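Local coordinates for protein stn1 (Schizosaccharomyces pombe, PDB 3KF6), which is required for telomere maintenance, binds single-stranded telomeric DNA and pairs with Ten1, seen here through its N-terminal OB-fold part, at residues Pro20-Ile23 with Ser24-His27; Asn130-Trp133 with Lys134-Lys138; Asn145-Lys148 with Ile149-His153. All blocks are in the same frame, centred on the assembly; numbering follows the deposited sequence.

Contact 1 (Pro20-Ile23 with Ser24-His27); sequences PMFI and SDVH
Met21 reaches forward over the first turn of helix 23-26 and meets Asp25 and Val26. Its chain bends at the sulfur (chi3 69°), which brings the methyl CE back to lie 3.8 Å from Asp25 CB, while nearer the backbone Met21 CB rests 4.0 Å from Val26 CG2. Phe22 sits at the N-cap position, and its main chain makes the bonds to the helix. Phe22 O takes a hydrogen bond from Val26 N at 3.1 Å, with the donor in the carbonyl plane, and a weak one from Asp25 N. Phe22 N is joined to the same turn through a water: the nitrogen donates to it at 2.7 Å, and the water donates in turn to Asp25 OD2 at 2.6 Å. That carboxylate oxygen lies at the edge of the Phe22 ring, near its plane, and also forms a salt bridge with Lys143 of helix 130-153, the last helix of this N-terminal domain. Ile23 O accepts His27 N at 3.1 Å, with an N-H...O angle of 158°. Beside this bond the two side chains run alongside each other, Ile23 CG2 standing 3.7 Å from His27 CD2, and His27 NE2 is hydrogen-bonded to Val77 O of strand 77-83. The loop between strands 65-71 and 77-83 hydrogen-bonds the first N-H groups of the helix, Asp72 OD2 to Ile23 N and Ser74 OG to Ser24 N. Lys143 would favour the charged form of Asp25. Their salt bridge ties this turn to helix 130-153, while Asp72, Ser74 and Val77 tie it to the sheet side.

Contact 2 (Asn130-Trp133 with Lys134-Lys138); sequences NDEW and KAWQK
Asn130 OD1 is gripped by two N-H groups, Trp133 NE1 from its own helix and the backbone N of Asn90 in the Ten1 chain. The indole bond is 2.8 Å from Trp133 NE1 to Asn130 OD1 and nearly straight at 168°; it lands on a lone pair, and the oxygen lies close to the ring plane. Trp133 can bend back to this partner because its CG stands between the backbone N and the carbonyl carbon (chi1 64°), which turns the indole toward the start of the helix. One face of that ring then receives the Lys134 chain in a CH-pi contact: Lys134 CG is 3.5 Å from the centroid of the six-membered ring, 12° off the normal. Gln137 OE1 approaches the edge of the same ring, 3.7 Å from Trp133 CZ3. The scaffold is the first turns of helix 130-153, which follows the OB-fold strands; Asn130, Glu132, Trp133, Trp136 and Gln137 meet Ten1, consistent with an Rpa2-Rpa3-like pair. On the next turn, Trp136 lays one indole face against the backbone, with Glu132 O 3.3 Å from Trp136 CG. The ring edge is tied to Glu132 by a water, 2.9 Å from Trp136 NE1 and 2.6 Å from Glu132 OE2, while Glu132 OE1 forms a salt bridge with Arg25 of the Ten1 chain. Arg101 of Ten1 makes a cation-pi contact with Trp136. A second water bridges Asp131 OD1 and Lys134 NZ, two opposite charges held 5.4 Å apart.

Contact 3 (Asn145-Lys148 with Ile149-His153); sequences NLTK and ISKNH
Thr147 sets its methyl against the aliphatic chain of Lys151, one turn further along helix 130-153. The two side chains lie alongside each other, pointing the same way, and Thr147 CG2 comes within 3.4 Å of Lys151 CE, tighter than usual for two carbons. The methyl stands anti to the backbone N, which leaves OG1 (chi1 -60°) directed back to its hydrogen bond with Lys143 O. Lys151 starts its extended chain over the carbonyl of the same threonine: Lys151 CG is 3.0 Å from Thr147 O, the oxygen that also accepts Lys151 N. A looser apolar pair is Leu146 with Ile149, whose CD2 and CD1 respectively stand 4.3 Å apart. Ser150 CB lies 3.3 Å from Leu146 O, and the hydroxyl beyond it is bonded to Met43 O. The backbone gives the helical evidence: Ile149 N bonds to Asn145 O at 3.1 Å and 167°, Ser150 N to Leu146 O at 2.9 Å, and Asn152 N to Lys148 O at 3.0 Å. Leu146, Ile149 and Ser150 rest on Phe45 of strand 45-47, and Leu146 and Thr147 on Met43 in the turn before it, although Ile149 stays exposed. A largely exposed helix end with one side against a small beta hairpin is typical of an only mildly amphipathic alpha-helix.

From the N terminus the chain first makes contact 1, where the loop before helix 23-26 turns into that helix. The small hairpin and then the OB-fold strands, with helix 88-94 among them, follow before helix 130-153, which carries contact 2 in its opening turns and contact 3 in its last ones. Each contact lies within one continuous stretch and closes no long loop; none nests within or crosses another. Contacts 1 and 2 touch: Phe22 CZ packs 3.7 Å from Trp136 O, and Pro20 meets Lys138. The centres of contacts 2 and 3 are about 23 Å apart. Helix 130-153 thus meets Ten1 at its start, the N-terminal segment further along, and the hairpin at its end.

Contact 1 (Pro20-Ile23 with Ser24-His27)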
loop_
_atom_site.group_PDB
_atom_site.type_symbol
_atom_site.label_atom_id
_atom_site.label_comp_id
_atom_site.label_asym_id
_atom_site.label_seq_id
_atom_site.Cartn_x
_atom_site.Cartn_y
_atom_site.Cartn_z
ATOM N N PRO A 20 -14.728 -2.297 -0.875
ATOM C CA PRO A 20 -13.297 -2.120 -1.151
ATOM C C PRO A 20 -12.953 -0.697 -0.689
ATOM O O PRO A 20 -13.529 0.277 -1.174
ATOM C CB PRO A 20 -13.217 -2.303 -2.664
ATOM C CG PRO A 20 -14.535 -1.742 -3.136
ATOM C CD PRO A 20 -15.526 -2.264 -2.119
ATOM N N MET A 21 -12.022 -0.573 0.252
ATOM C CA MET A 21 -11.683 0.739 0.797
ATOM C C MET A 21 -10.196 1.046 0.915
ATOM O O MET A 21 -9.360 0.143 0.932
ATOM C CB MET A 21 -12.280 0.880 2.201
ATOM C CG MET A 21 -13.792 0.790 2.281
ATOM S SD MET A 21 -14.362 0.924 4.009
ATOM C CE MET A 21 -13.962 2.630 4.367
ATOM N N PHE A 22 -9.887 2.337 1.007
ATOM C CA PHE A 22 -8.521 2.793 1.226
ATOM C C PHE A 22 -8.371 2.808 2.741
ATOM O O PHE A 22 -9.327 3.102 3.462
ATOM C CB PHE A 22 -8.313 4.205 0.675
ATOM C CG PHE A 22 -8.127 4.247 -0.810
ATOM C CD1 PHE A 22 -9.006 4.964 -1.617
ATOM C CD2 PHE A 22 -7.066 3.568 -1.407
ATOM C CE1 PHE A 22 -8.830 5.005 -3.003
ATOM C CE2 PHE A 22 -6.882 3.606 -2.793
ATOM C CZ PHE A 22 -7.767 4.326 -3.590
ATOM N N ILE A 23 -7.172 2.506 3.220
ATOM C CA ILE A 23 -6.920 2.448 4.650
ATOM C C ILE A 23 -7.208 3.749 5.391
ATOM O O ILE A 23 -7.733 3.718 6.502
ATOM C CB ILE A 23 -5.479 1.946 4.900
ATOM C CG1 ILE A 23 -5.407 0.473 4.481
ATOM C CG2 ILE A 23 -5.080 2.125 6.368
ATOM C CD1 ILE A 23 -3.999 -0.106 4.435
ATOM N N SER A 24 -6.892 4.887 4.784
ATOM C CA SER A 24 -7.159 6.161 5.441
ATOM C C SER A 24 -8.659 6.299 5.732
ATOM O O SER A 24 -9.044 6.873 6.747
ATOM C CB SER A 24 -6.685 7.324 4.571
ATOM O OG SER A 24 -7.370 7.344 3.336
ATOM N N ASP A 25 -9.500 5.768 4.848
ATOM C CA ASP A 25 -10.946 5.852 5.049
ATOM C C ASP A 25 -11.413 4.854 6.101
ATOM O O ASP A 25 -12.391 5.098 6.818
ATOM C CB ASP A 25 -11.692 5.627 3.726
ATOM C CG ASP A 25 -11.515 6.788 2.760
ATOM O OD1 ASP A 25 -11.556 7.948 3.227
ATOM O OD2 ASP A 25 -11.346 6.550 1.545
ATOM N N VAL A 26 -10.719 3.726 6.199
ATOM C CA VAL A 26 -11.070 2.727 7.204
ATOM C C VAL A 26 -10.912 3.383 8.580
ATOM O O VAL A 26 -11.759 3.211 9.460
ATOM C CB VAL A 26 -10.157 1.479 7.089
ATOM C CG1 VAL A 26 -10.432 0.510 8.234
ATOM C CG2 VAL A 26 -10.410 0.782 5.766
ATOM N N HIS A 27 -9.843 4.157 8.746
ATOM C CA HIS A 27 -9.582 4.850 10.011
ATOM C C HIS A 27 -10.570 5.981 10.282
ATOM O O HIS A 27 -10.544 6.587 11.355
ATOM C CB HIS A 27 -8.153 5.407 10.028
ATOM C CG HIS A 27 -7.106 4.376 10.313
ATOM N ND1 HIS A 27 -6.881 3.874 11.579
ATOM C CD2 HIS A 27 -6.232 3.739 9.495
ATOM C CE1 HIS A 27 -5.915 2.973 11.527
ATOM N NE2 HIS A 27 -5.505 2.871 10.274
HETATM O O HOH W 1 -11.910 4.141 0.671
#

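Contact 2 (Asn130-Trp133 with Lys134-Lys138)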
loop_
_atom_site.group_PDB
_atom_site.type_symbol
_atom_site.label_atom_id
_atom_site.label_comp_id
_atom_site.label_asym_id
_atom_site.label_seq_id
_atom_site.Cartn_x
_atom_site.Cartn_y
_atom_site.Cartn_z
ATOM N N ASN A 130 0.063 -5.335 -12.042
ATOM C CA ASN A 130 -1.116 -4.591 -12.470
ATOM C C ASN A 130 -2.284 -4.692 -11.498
ATOM O O ASN A 130 -3.213 -3.886 -11.554
ATOM C CB ASN A 130 -1.556 -5.068 -13.852
ATOM C CG ASN A 130 -0.604 -4.632 -14.940
ATOM O OD1 ASN A 130 -0.444 -3.437 -15.193
ATOM N ND2 ASN A 130 0.042 -5.597 -15.588
ATOM N N ASP A 131 -2.239 -5.674 -10.601
ATOM C CA ASP A 131 -3.322 -5.852 -9.636
ATOM C C ASP A 131 -3.505 -4.651 -8.722
ATOM O O ASP A 131 -4.630 -4.325 -8.338
ATOM C CB ASP A 131 -3.082 -7.082 -8.758
ATOM C CG ASP A 131 -3.024 -8.366 -9.547
ATOM O OD1 ASP A 131 -3.838 -8.536 -10.482
ATOM O OD2 ASP A 131 -2.171 -9.213 -9.217
ATOM N N GLU A 132 -2.411 -3.995 -8.353
ATOM C CA GLU A 132 -2.532 -2.853 -7.457
ATOM C C GLU A 132 -3.230 -1.630 -8.028
ATOM O O GLU A 132 -4.101 -1.067 -7.368
ATOM C CB GLU A 132 -1.174 -2.441 -6.894
ATOM C CG GLU A 132 -1.014 -2.820 -5.440
ATOM C CD GLU A 132 0.192 -2.183 -4.795
ATOM O OE1 GLU A 132 1.302 -2.323 -5.343
ATOM O OE2 GLU A 132 0.030 -1.548 -3.734
ATOM N N TRP A 133 -2.873 -1.192 -9.234
ATOM C CA TRP A 133 -3.569 -0.025 -9.752
ATOM C C TRP A 133 -5.035 -0.340 -10.013
ATOM O O TRP A 133 -5.879 0.545 -9.907
ATOM C CB TRP A 133 -2.891 0.574 -11.007
ATOM C CG TRP A 133 -2.840 -0.288 -12.229
ATOM C CD1 TRP A 133 -1.753 -0.960 -12.705
ATOM C CD2 TRP A 133 -3.904 -0.529 -13.163
ATOM N NE1 TRP A 133 -2.067 -1.601 -13.878
ATOM C CE2 TRP A 133 -3.380 -1.355 -14.183
ATOM C CE3 TRP A 133 -5.247 -0.126 -13.237
ATOM C CZ2 TRP A 133 -4.152 -1.792 -15.269
ATOM C CZ3 TRP A 133 -6.019 -0.560 -14.319
ATOM C CH2 TRP A 133 -5.464 -1.385 -15.322
ATOM N N LYS A 134 -5.347 -1.594 -10.339
ATOM C CA LYS A 134 -6.735 -1.979 -10.561
ATOM C C LYS A 134 -7.480 -1.860 -9.226
ATOM O O LYS A 134 -8.643 -1.465 -9.186
ATOM C CB LYS A 134 -6.824 -3.420 -11.084
ATOM C CG LYS A 134 -6.369 -3.577 -12.528
ATOM C CD LYS A 134 -6.433 -5.029 -12.985
ATOM C CE LYS A 134 -6.085 -5.160 -14.458
ATOM N NZ LYS A 134 -6.182 -6.574 -14.907
ATOM N N ALA A 135 -6.796 -2.194 -8.134
ATOM C CA ALA A 135 -7.397 -2.102 -6.804
ATOM C C ALA A 135 -7.646 -0.638 -6.452
ATOM O O ALA A 135 -8.656 -0.302 -5.825
ATOM C CB ALA A 135 -6.483 -2.745 -5.769
ATOM N N TRP A 136 -6.720 0.232 -6.853
ATOM C CA TRP A 136 -6.879 1.658 -6.589
ATOM C C TRP A 136 -8.049 2.191 -7.409
ATOM O O TRP A 136 -8.843 2.990 -6.919
ATOM C CB TRP A 136 -5.610 2.439 -6.947
ATOM C CG TRP A 136 -4.391 1.995 -6.205
ATOM C CD1 TRP A 136 -4.345 1.358 -4.996
ATOM C CD2 TRP A 136 -3.035 2.147 -6.630
ATOM N NE1 TRP A 136 -3.041 1.099 -4.644
ATOM C CE2 TRP A 136 -2.216 1.574 -5.631
ATOM C CE3 TRP A 136 -2.429 2.711 -7.762
ATOM C CZ2 TRP A 136 -0.820 1.544 -5.731
ATOM C CZ3 TRP A 136 -1.040 2.680 -7.860
ATOM C CH2 TRP A 136 -0.254 2.100 -6.850
ATOM N N GLN A 137 -8.145 1.738 -8.658
ATOM C CA GLN A 137 -9.225 2.161 -9.554
ATOM C C GLN A 137 -10.583 1.810 -8.946
ATOM O O GLN A 137 -11.483 2.655 -8.862
ATOM C CB GLN A 137 -9.077 1.471 -10.912
ATOM C CG GLN A 137 -10.191 1.794 -11.890
ATOM C CD GLN A 137 -9.977 1.142 -13.236
ATOM O OE1 GLN A 137 -9.553 -0.012 -13.322
ATOM N NE2 GLN A 137 -10.282 1.874 -14.302
ATOM N N LYS A 138 -10.715 0.560 -8.516
ATOM C CA LYS A 138 -11.951 0.079 -7.909
ATOM C C LYS A 138 -12.345 0.907 -6.688
ATOM O O LYS A 138 -13.519 1.245 -6.499
ATOM C CB LYS A 138 -11.789 -1.387 -7.503
ATOM C CG LYS A 138 -12.999 -1.963 -6.779
ATOM C CD LYS A 138 -12.791 -3.424 -6.408
ATOM C CE LYS A 138 -12.666 -4.295 -7.647
ATOM N NZ LYS A 138 -12.546 -5.738 -7.302
HETATM O O HOH W 2 -3.974 -7.649 -13.125
HETATM O O HOH W 3 -1.957 -0.416 -2.477
#

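Contact 3 (Asn145-Lys148 with Ile149-His153)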
loop_
_atom_site.group_PDB
_atom_site.type_symbol
_atom_site.label_atom_id
_atom_site.label_comp_id
_atom_site.label_asym_id
_atom_site.label_seq_id
_atom_site.Cartn_x
_atom_site.Cartn_y
_atom_site.Cartn_z
ATOM N N ASN A 145 -19.014 6.816 -5.927
ATOM C CA ASN A 145 -20.421 6.440 -5.983
ATOM C C ASN A 145 -21.098 6.546 -4.620
ATOM O O ASN A 145 -22.209 7.069 -4.516
ATOM C CB ASN A 145 -20.580 5.025 -6.542
ATOM C CG ASN A 145 -20.412 4.978 -8.048
ATOM O OD1 ASN A 145 -20.900 5.856 -8.762
ATOM N ND2 ASN A 145 -19.734 3.951 -8.542
ATOM N N LEU A 146 -20.441 6.059 -3.571
ATOM C CA LEU A 146 -21.041 6.146 -2.245
ATOM C C LEU A 146 -21.215 7.600 -1.817
ATOM O O LEU A 146 -22.201 7.946 -1.167
ATOM C CB LEU A 146 -20.201 5.397 -1.207
ATOM C CG LEU A 146 -20.257 3.867 -1.226
ATOM C CD1 LEU A 146 -19.605 3.329 0.046
ATOM C CD2 LEU A 146 -21.701 3.394 -1.298
ATOM N N THR A 147 -20.263 8.451 -2.189
ATOM C CA THR A 147 -20.329 9.868 -1.841
ATOM C C THR A 147 -21.551 10.525 -2.487
ATOM O O THR A 147 -22.246 11.313 -1.846
ATOM C CB THR A 147 -19.060 10.620 -2.300
ATOM O OG1 THR A 147 -17.906 10.047 -1.675
ATOM C CG2 THR A 147 -19.148 12.092 -1.924
ATOM N N LYS A 148 -21.807 10.198 -3.752
ATOM C CA LYS A 148 -22.947 10.755 -4.473
ATOM C C LYS A 148 -24.258 10.308 -3.838
ATOM O O LYS A 148 -25.172 11.111 -3.643
ATOM C CB LYS A 148 -22.907 10.331 -5.948
ATOM C CG LYS A 148 -21.695 10.833 -6.712
ATOM C CD LYS A 148 -21.779 10.469 -8.185
ATOM C CE LYS A 148 -20.592 11.030 -8.949
ATOM N NZ LYS A 148 -20.688 10.765 -10.408
ATOM N N ILE A 149 -24.340 9.020 -3.524
ATOM C CA ILE A 149 -25.535 8.461 -2.904
ATOM C C ILE A 149 -25.790 9.140 -1.568
ATOM O O ILE A 149 -26.914 9.539 -1.264
ATOM C CB ILE A 149 -25.383 6.947 -2.662
ATOM C CG1 ILE A 149 -25.225 6.223 -3.998
ATOM C CG2 ILE A 149 -26.591 6.414 -1.902
ATOM C CD1 ILE A 149 -24.912 4.750 -3.858
ATOM N N SER A 150 -24.734 9.276 -0.773
ATOM C CA SER A 150 -24.835 9.909 0.534
ATOM C C SER A 150 -25.320 11.349 0.418
ATOM O O SER A 150 -26.094 11.816 1.253
ATOM C CB SER A 150 -23.478 9.881 1.241
ATOM O OG SER A 150 -23.538 10.552 2.486
ATOM N N LYS A 151 -24.864 12.048 -0.619
ATOM C CA LYS A 151 -25.255 13.437 -0.833
ATOM C C LYS A 151 -26.700 13.568 -1.305
ATOM O O LYS A 151 -27.360 14.571 -1.020
ATOM C CB LYS A 151 -24.324 14.101 -1.851
ATOM C CG LYS A 151 -22.882 14.236 -1.384
ATOM C CD LYS A 151 -22.043 14.990 -2.406
ATOM C CE LYS A 151 -20.603 15.128 -1.946
ATOM N NZ LYS A 151 -19.778 15.895 -2.920
ATOM N N ASN A 152 -27.190 12.562 -2.023
ATOM C CA ASN A 152 -28.560 12.586 -2.523
ATOM C C ASN A 152 -29.579 12.198 -1.455
ATOM O O ASN A 152 -30.723 12.649 -1.490
ATOM C CB ASN A 152 -28.717 11.644 -3.723
ATOM C CG ASN A 152 -27.996 12.142 -4.958
ATOM O OD1 ASN A 152 -28.095 13.314 -5.319
ATOM N ND2 ASN A 152 -27.276 11.247 -5.624
ATOM N N HIS A 153 -29.162 11.360 -0.512
ATOM C CA HIS A 153 -30.049 10.910 0.551
ATOM C C HIS A 153 -29.986 11.830 1.765
ATOM O O HIS A 153 -30.902 11.847 2.589
ATOM C CB HIS A 153 -29.696 9.480 0.954
ATOM C CG HIS A 153 -30.607 8.902 1.993
ATOM N ND1 HIS A 153 -31.981 8.956 1.894
ATOM C CD2 HIS A 153 -30.340 8.228 3.137
ATOM C CE1 HIS A 153 -32.522 8.341 2.932
ATOM N NE2 HIS A 153 -31.547 7.890 3.700
#